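Local coordinates for putative PAS/PAC sensor protein (Nakamurella multipartita DSM 44233, PDB 6HMJ), which senses blue light through a bound flavin mononucleotide and mediates RNA binding and translational regulation, at residues 139-144 and 178-183; 161-166 and 360-365. All coordinates share one frame; numbering follows the deposited sequence.

In the fold
Along the chain the segments alternate: 139-144, 161-166, 178-183, then 360-365. Interaction 1 packs helix 114-149 on helix 172-185 near the centre of the chain, inside the ANTAR domain. Interaction 2 lies with its centre about 16 Å from that of interaction 1 and sets helix 154-167, which falls between those two helices in the chain, against the C-terminal helix 351-372. The two touch through L161, whose side chain packs on A142 and M179. Helix 351-372 comes after strand 340-346 of the flavin-binding sheet, and interaction 2 places it against the ANTAR helices, so these two parts of the protein are in direct contact.

Interaction 1: residues 139-144 and 178-183; sequences IDQAKG and GMIEGL
A142 meets M179 and I180 where helix 114-149 passes over helix 172-185. The short segments approach to 9.9 Å between axes at an angle of 62°, and the CA atoms of A142 and I180, the pair nearest in register, are 6.5 Å apart. The closely packed side of the contact is marked by burial: A142 and M179 are both buried, and their methyl groups face each other, A142 CB lying 3.5 Å from M179 CE. M179 begins with CG anti to the backbone N and then turns at its last torsion (chi3 85°), which lays CE over A142, while its side chain is flanked by I145 and V146 of helix 114-149 and by L196 and F200 of helix 192-202. A142 also touches L161 and A176, a further sign that this end is interior.

Both segments belong to the ANTAR domain, in this family an RNA-binding module and so probably here, and they join the long helix 114-149 to helix 172-185, which follows helix 154-167, in a small helical bundle. I180 contributes the largest share of buried surface. Its CD1 points at the long helix, standing 4.2 Å from A142 CB and 4.0 Å from Q141 CD.

Towards Q141 the packing is looser. The glutamine chain is extended, with CG anti to the backbone N (chi1 -178°), and runs obliquely over the isoleucine, its amide end grazing the I180 side chain: Q141 NE2 is 4.0 Å from I180 CG2. That is van der Waals contact only; the NE2 group has its hydrogen bond outside the two segments, and Q141 packs on M147 of the second subunit. I180 itself is partly exposed.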
loop_
_atom_site.group_PDB
_atom_site.type_symbol
_atom_site.label_atom_id
_atom_site.label_comp_id
_atom_site.label_asym_id
_atom_site.label_seq_id
_atom_site.Cartn_x
_atom_site.Cartn_y
_atom_site.Cartn_z
ATOM N N ILE A 139 0.578 -6.199 3.348
ATOM C CA ILE A 139 -0.846 -6.495 3.231
ATOM C C ILE A 139 -1.668 -5.294 3.678
ATOM O O ILE A 139 -2.668 -4.935 3.045
ATOM C CB ILE A 139 -1.199 -7.758 4.036
ATOM C CG1 ILE A 139 -0.534 -8.981 3.398
ATOM C CG2 ILE A 139 -2.716 -7.927 4.115
ATOM C CD1 ILE A 139 -0.812 -10.296 4.111
ATOM N N ASP A 140 -1.262 -4.652 4.775
ATOM C CA ASP A 140 -1.969 -3.465 5.244
ATOM C C ASP A 140 -1.901 -2.340 4.218
ATOM O O ASP A 140 -2.889 -1.630 4.001
ATOM C CB ASP A 140 -1.392 -3.007 6.584
ATOM C CG ASP A 140 -1.786 -3.922 7.729
ATOM O OD1 ASP A 140 -2.783 -4.661 7.581
ATOM O OD2 ASP A 140 -1.103 -3.900 8.775
ATOM N N GLN A 141 -0.740 -2.156 3.583
ATOM C CA GLN A 141 -0.616 -1.131 2.551
ATOM C C GLN A 141 -1.499 -1.461 1.352
ATOM O O GLN A 141 -2.226 -0.599 0.844
ATOM C CB GLN A 141 0.843 -0.990 2.119
ATOM C CG GLN A 141 1.078 0.095 1.078
ATOM C CD GLN A 141 2.546 0.290 0.761
ATOM O OE1 GLN A 141 3.414 -0.281 1.417
ATOM N NE2 GLN A 141 2.831 1.094 -0.255
ATOM N N ALA A 142 -1.445 -2.710 0.884
ATOM C CA ALA A 142 -2.284 -3.114 -0.239
ATOM C C ALA A 142 -3.760 -3.018 0.124
ATOM O O ALA A 142 -4.586 -2.622 -0.706
ATOM C CB ALA A 142 -1.928 -4.533 -0.683
ATOM N N LYS A 143 -4.116 -3.382 1.362
ATOM C CA LYS A 143 -5.501 -3.241 1.791
ATOM C C LYS A 143 -5.952 -1.790 1.665
ATOM O O LYS A 143 -7.056 -1.512 1.182
ATOM C CB LYS A 143 -5.667 -3.699 3.242
ATOM C CG LYS A 143 -7.124 -3.758 3.694
ATOM C CD LYS A 143 -7.287 -3.920 5.204
ATOM C CE LYS A 143 -6.607 -5.145 5.778
ATOM N NZ LYS A 143 -6.882 -5.232 7.245
ATOM N N GLY A 144 -5.099 -0.852 2.081
ATOM C CA GLY A 144 -5.453 0.554 1.989
ATOM C C GLY A 144 -5.520 1.052 0.559
ATOM O O GLY A 144 -6.395 1.851 0.211
ATOM N N GLY A 178 2.985 -8.216 -5.109
ATOM C CA GLY A 178 2.888 -8.048 -6.548
ATOM C C GLY A 178 2.059 -6.841 -6.938
ATOM O O GLY A 178 2.383 -6.140 -7.900
ATOM N N MET A 179 0.982 -6.578 -6.196
ATOM C CA MET A 179 0.125 -5.441 -6.512
ATOM C C MET A 179 0.844 -4.122 -6.257
ATOM O O MET A 179 0.691 -3.166 -7.027
ATOM C CB MET A 179 -1.161 -5.509 -5.688
ATOM C CG MET A 179 -2.200 -4.475 -6.080
ATOM S SD MET A 179 -3.446 -4.231 -4.804
ATOM C CE MET A 179 -2.611 -3.020 -3.783
ATOM N N ILE A 180 1.629 -4.049 -5.181
ATOM C CA ILE A 180 2.324 -2.809 -4.853
ATOM C C ILE A 180 3.445 -2.550 -5.853
ATOM O O ILE A 180 3.543 -1.463 -6.434
ATOM C CB ILE A 180 2.852 -2.863 -3.408
ATOM C CG1 ILE A 180 1.686 -3.041 -2.430
ATOM C CG2 ILE A 180 3.641 -1.603 -3.082
ATOM C CD1 ILE A 180 2.108 -3.304 -0.997
ATOM N N GLU A 181 4.308 -3.545 -6.068
ATOM C CA GLU A 181 5.383 -3.396 -7.043
ATOM C C GLU A 181 4.827 -3.112 -8.434
ATOM O O GLU A 181 5.328 -2.231 -9.143
ATOM C CB GLU A 181 6.252 -4.652 -7.051
ATOM C CG GLU A 181 7.018 -4.874 -5.751
ATOM C CD GLU A 181 7.731 -6.213 -5.705
ATOM O OE1 GLU A 181 7.533 -7.026 -6.632
ATOM O OE2 GLU A 181 8.490 -6.453 -4.741
ATOM N N GLY A 182 3.788 -3.844 -8.839
ATOM C CA GLY A 182 3.235 -3.656 -10.172
ATOM C C GLY A 182 2.600 -2.291 -10.348
ATOM O O GLY A 182 2.819 -1.615 -11.358
ATOM N N LEU A 183 1.795 -1.871 -9.370
ATOM C CA LEU A 183 1.161 -0.558 -9.441
ATOM C C LEU A 183 2.205 0.547 -9.524
ATOM O O LEU A 183 2.038 1.515 -10.277
ATOM C CB LEU A 183 0.253 -0.353 -8.227
ATOM C CG LEU A 183 -0.406 1.018 -8.073
ATOM C CD1 LEU A 183 -1.341 1.308 -9.232
ATOM C CD2 LEU A 183 -1.152 1.096 -6.755
#

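Interaction 2: residues 161-166 and 360-365; sequences LKWHSS and LEQLAS
Q362 and W163 bury the most surface here, and one polar meeting joins them. The indole NE1 of W163 donates a hydrogen bond to OE1 of Q362; the modelled separation, 2.5 Å, is very short and its exact value is doubtful at this resolution. The geometry is bent, with an angle of 137° at the hydrogen. OE1 arrives at the edge of the indole, near the ring plane, whereas the amide plane itself stands 74° away from that of the ring, so amide and indole are not stacked. Behind the oxygen, Q362 CG sits well above the indole plane, over the NE1 corner, 3.4 Å from W163 NE1.

The backbones are well separated, with 8.4 Å between the CA atoms of W163 and Q362, and the two side chains span the gap. W163 has CG anti to its backbone nitrogen (chi1 171°), which carries the ring toward helix 351-372, and chi2 turns the NE1 side to it.

H164 is the third participant. Its CE1 lies 3.5 Å from Q362 OE1, with the imidazole and amide planes nearly perpendicular, but its main polar link is made one residue before segment 360-365: NE2 is hydrogen-bonded to OE1 of Q359. The imidazole is buried, and the stack on F200 and the NE2 bond to Q359 together limit how the ring can turn. The other end of the glutamine amide is held within its own helix, NE2 to the carbonyl O of Q358, and nearby L363 packs on Q156, A159 and L160 to add an apolar flank.

Helix 154-167 of the ANTAR domain and helix 351-372, which comes after strand 340-346 of the flavin-binding sheet, are therefore joined mainly by polar groups: across the segments, which bury 138 Å² between them, a single bent indole-to-amide bond of doubtful length, with the H164-Q359 bond beside it.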
loop_
_atom_site.group_PDB
_atom_site.type_symbol
_atom_site.label_atom_id
_atom_site.label_comp_id
_atom_site.label_asym_id
_atom_site.label_seq_id
_atom_site.Cartn_x
_atom_site.Cartn_y
_atom_site.Cartn_z
ATOM N N LEU A 161 -8.731 -8.729 -1.981
ATOM C CA LEU A 161 -7.368 -9.246 -1.968
ATOM C C LEU A 161 -7.363 -10.763 -1.826
ATOM O O LEU A 161 -6.564 -11.452 -2.471
ATOM C CB LEU A 161 -6.570 -8.596 -0.839
ATOM C CG LEU A 161 -6.112 -7.156 -1.072
ATOM C CD1 LEU A 161 -5.413 -6.618 0.166
ATOM C CD2 LEU A 161 -5.187 -7.063 -2.273
ATOM N N LYS A 162 -8.244 -11.303 -0.977
ATOM C CA LYS A 162 -8.363 -12.754 -0.867
ATOM C C LYS A 162 -8.900 -13.355 -2.159
ATOM O O LYS A 162 -8.417 -14.399 -2.614
ATOM C CB LYS A 162 -9.270 -13.124 0.308
ATOM C CG LYS A 162 -8.707 -12.753 1.672
ATOM C CD LYS A 162 -9.442 -13.467 2.802
ATOM C CE LYS A 162 -10.821 -12.875 3.051
ATOM N NZ LYS A 162 -11.492 -13.514 4.218
ATOM N N TRP A 163 -9.902 -12.709 -2.760
ATOM C CA TRP A 163 -10.465 -13.196 -4.016
ATOM C C TRP A 163 -9.403 -13.252 -5.105
ATOM O O TRP A 163 -9.239 -14.276 -5.779
ATOM C CB TRP A 163 -11.627 -12.298 -4.441
ATOM C CG TRP A 163 -12.136 -12.578 -5.821
ATOM C CD1 TRP A 163 -12.070 -11.748 -6.905
ATOM C CD2 TRP A 163 -12.789 -13.770 -6.267
ATOM N NE1 TRP A 163 -12.642 -12.352 -7.998
ATOM C CE2 TRP A 163 -13.092 -13.594 -7.633
ATOM C CE3 TRP A 163 -13.148 -14.971 -5.645
ATOM C CZ2 TRP A 163 -13.735 -14.572 -8.387
ATOM C CZ3 TRP A 163 -13.787 -15.942 -6.396
ATOM C CH2 TRP A 163 -14.074 -15.737 -7.751
ATOM N N HIS A 164 -8.661 -12.157 -5.287
ATOM C CA HIS A 164 -7.660 -12.109 -6.346
ATOM C C HIS A 164 -6.468 -13.005 -6.041
ATOM O O HIS A 164 -5.802 -13.483 -6.966
ATOM C CB HIS A 164 -7.207 -10.666 -6.565
ATOM C CG HIS A 164 -8.283 -9.779 -7.112
ATOM N ND1 HIS A 164 -9.113 -10.170 -8.139
ATOM C CD2 HIS A 164 -8.672 -8.529 -6.767
ATOM C CE1 HIS A 164 -9.962 -9.194 -8.410
ATOM N NE2 HIS A 164 -9.716 -8.188 -7.592
ATOM N N SER A 165 -6.179 -13.239 -4.759
ATOM C CA SER A 165 -5.183 -14.244 -4.404
ATOM C C SER A 165 -5.636 -15.628 -4.844
ATOM O O SER A 165 -4.851 -16.407 -5.395
ATOM C CB SER A 165 -4.926 -14.216 -2.899
ATOM O OG SER A 165 -4.455 -12.944 -2.494
ATOM N N SER A 166 -6.911 -15.945 -4.614
ATOM C CA SER A 166 -7.462 -17.220 -5.053
ATOM C C SER A 166 -7.423 -17.342 -6.573
ATOM O O SER A 166 -6.953 -18.349 -7.114
ATOM C CB SER A 166 -8.893 -17.362 -4.534
ATOM O OG SER A 166 -9.409 -18.654 -4.792
ATOM N N LEU A 360 -17.043 -4.518 -7.064
ATOM C CA LEU A 360 -18.208 -4.677 -6.201
ATOM C C LEU A 360 -19.051 -5.863 -6.646
ATOM O O LEU A 360 -19.643 -6.557 -5.811
ATOM C CB LEU A 360 -19.042 -3.396 -6.199
ATOM C CG LEU A 360 -18.440 -2.174 -5.497
ATOM C CD1 LEU A 360 -19.370 -0.973 -5.619
ATOM C CD2 LEU A 360 -18.145 -2.460 -4.039
ATOM N N GLU A 361 -19.122 -6.106 -7.956
ATOM C CA GLU A 361 -19.890 -7.235 -8.470
ATOM C C GLU A 361 -19.281 -8.562 -8.040
ATOM O O GLU A 361 -20.009 -9.526 -7.769
ATOM C CB GLU A 361 -19.961 -7.145 -9.996
ATOM C CG GLU A 361 -21.004 -8.029 -10.677
ATOM C CD GLU A 361 -22.333 -8.076 -9.957
ATOM O OE1 GLU A 361 -22.728 -7.060 -9.349
ATOM O OE2 GLU A 361 -22.983 -9.144 -9.998
ATOM N N GLN A 362 -17.952 -8.633 -7.957
ATOM C CA GLN A 362 -17.309 -9.867 -7.526
ATOM C C GLN A 362 -17.610 -10.168 -6.063
ATOM O O GLN A 362 -17.830 -11.328 -5.696
ATOM C CB GLN A 362 -15.802 -9.781 -7.766
ATOM C CG GLN A 362 -15.331 -10.591 -8.969
ATOM C CD GLN A 362 -14.136 -9.970 -9.665
ATOM O OE1 GLN A 362 -13.013 -10.462 -9.555
ATOM N NE2 GLN A 362 -14.375 -8.886 -10.397
ATOM N N LEU A 363 -17.627 -9.140 -5.211
ATOM C CA LEU A 363 -17.962 -9.356 -3.809
ATOM C C LEU A 363 -19.426 -9.747 -3.642
ATOM O O LEU A 363 -19.751 -10.630 -2.839
ATOM C CB LEU A 363 -17.649 -8.098 -2.999
ATOM C CG LEU A 363 -16.188 -7.644 -2.992
ATOM C CD1 LEU A 363 -16.053 -6.321 -2.262
ATOM C CD2 LEU A 363 -15.286 -8.695 -2.373
ATOM N N ALA A 364 -20.323 -9.105 -4.393
ATOM C CA ALA A 364 -21.739 -9.438 -4.287
ATOM C C ALA A 364 -22.013 -10.848 -4.791
ATOM O O ALA A 364 -22.870 -11.555 -4.245
ATOM C CB ALA A 364 -22.574 -8.420 -5.058
ATOM N N SER A 365 -21.298 -11.273 -5.835
ATOM C CA SER A 365 -21.431 -12.644 -6.312
ATOM C C SER A 365 -20.985 -13.640 -5.247
ATOM O O SER A 365 -21.592 -14.707 -5.090
ATOM C CB SER A 365 -20.621 -12.824 -7.595
ATOM O OG SER A 365 -20.575 -14.187 -7.973
#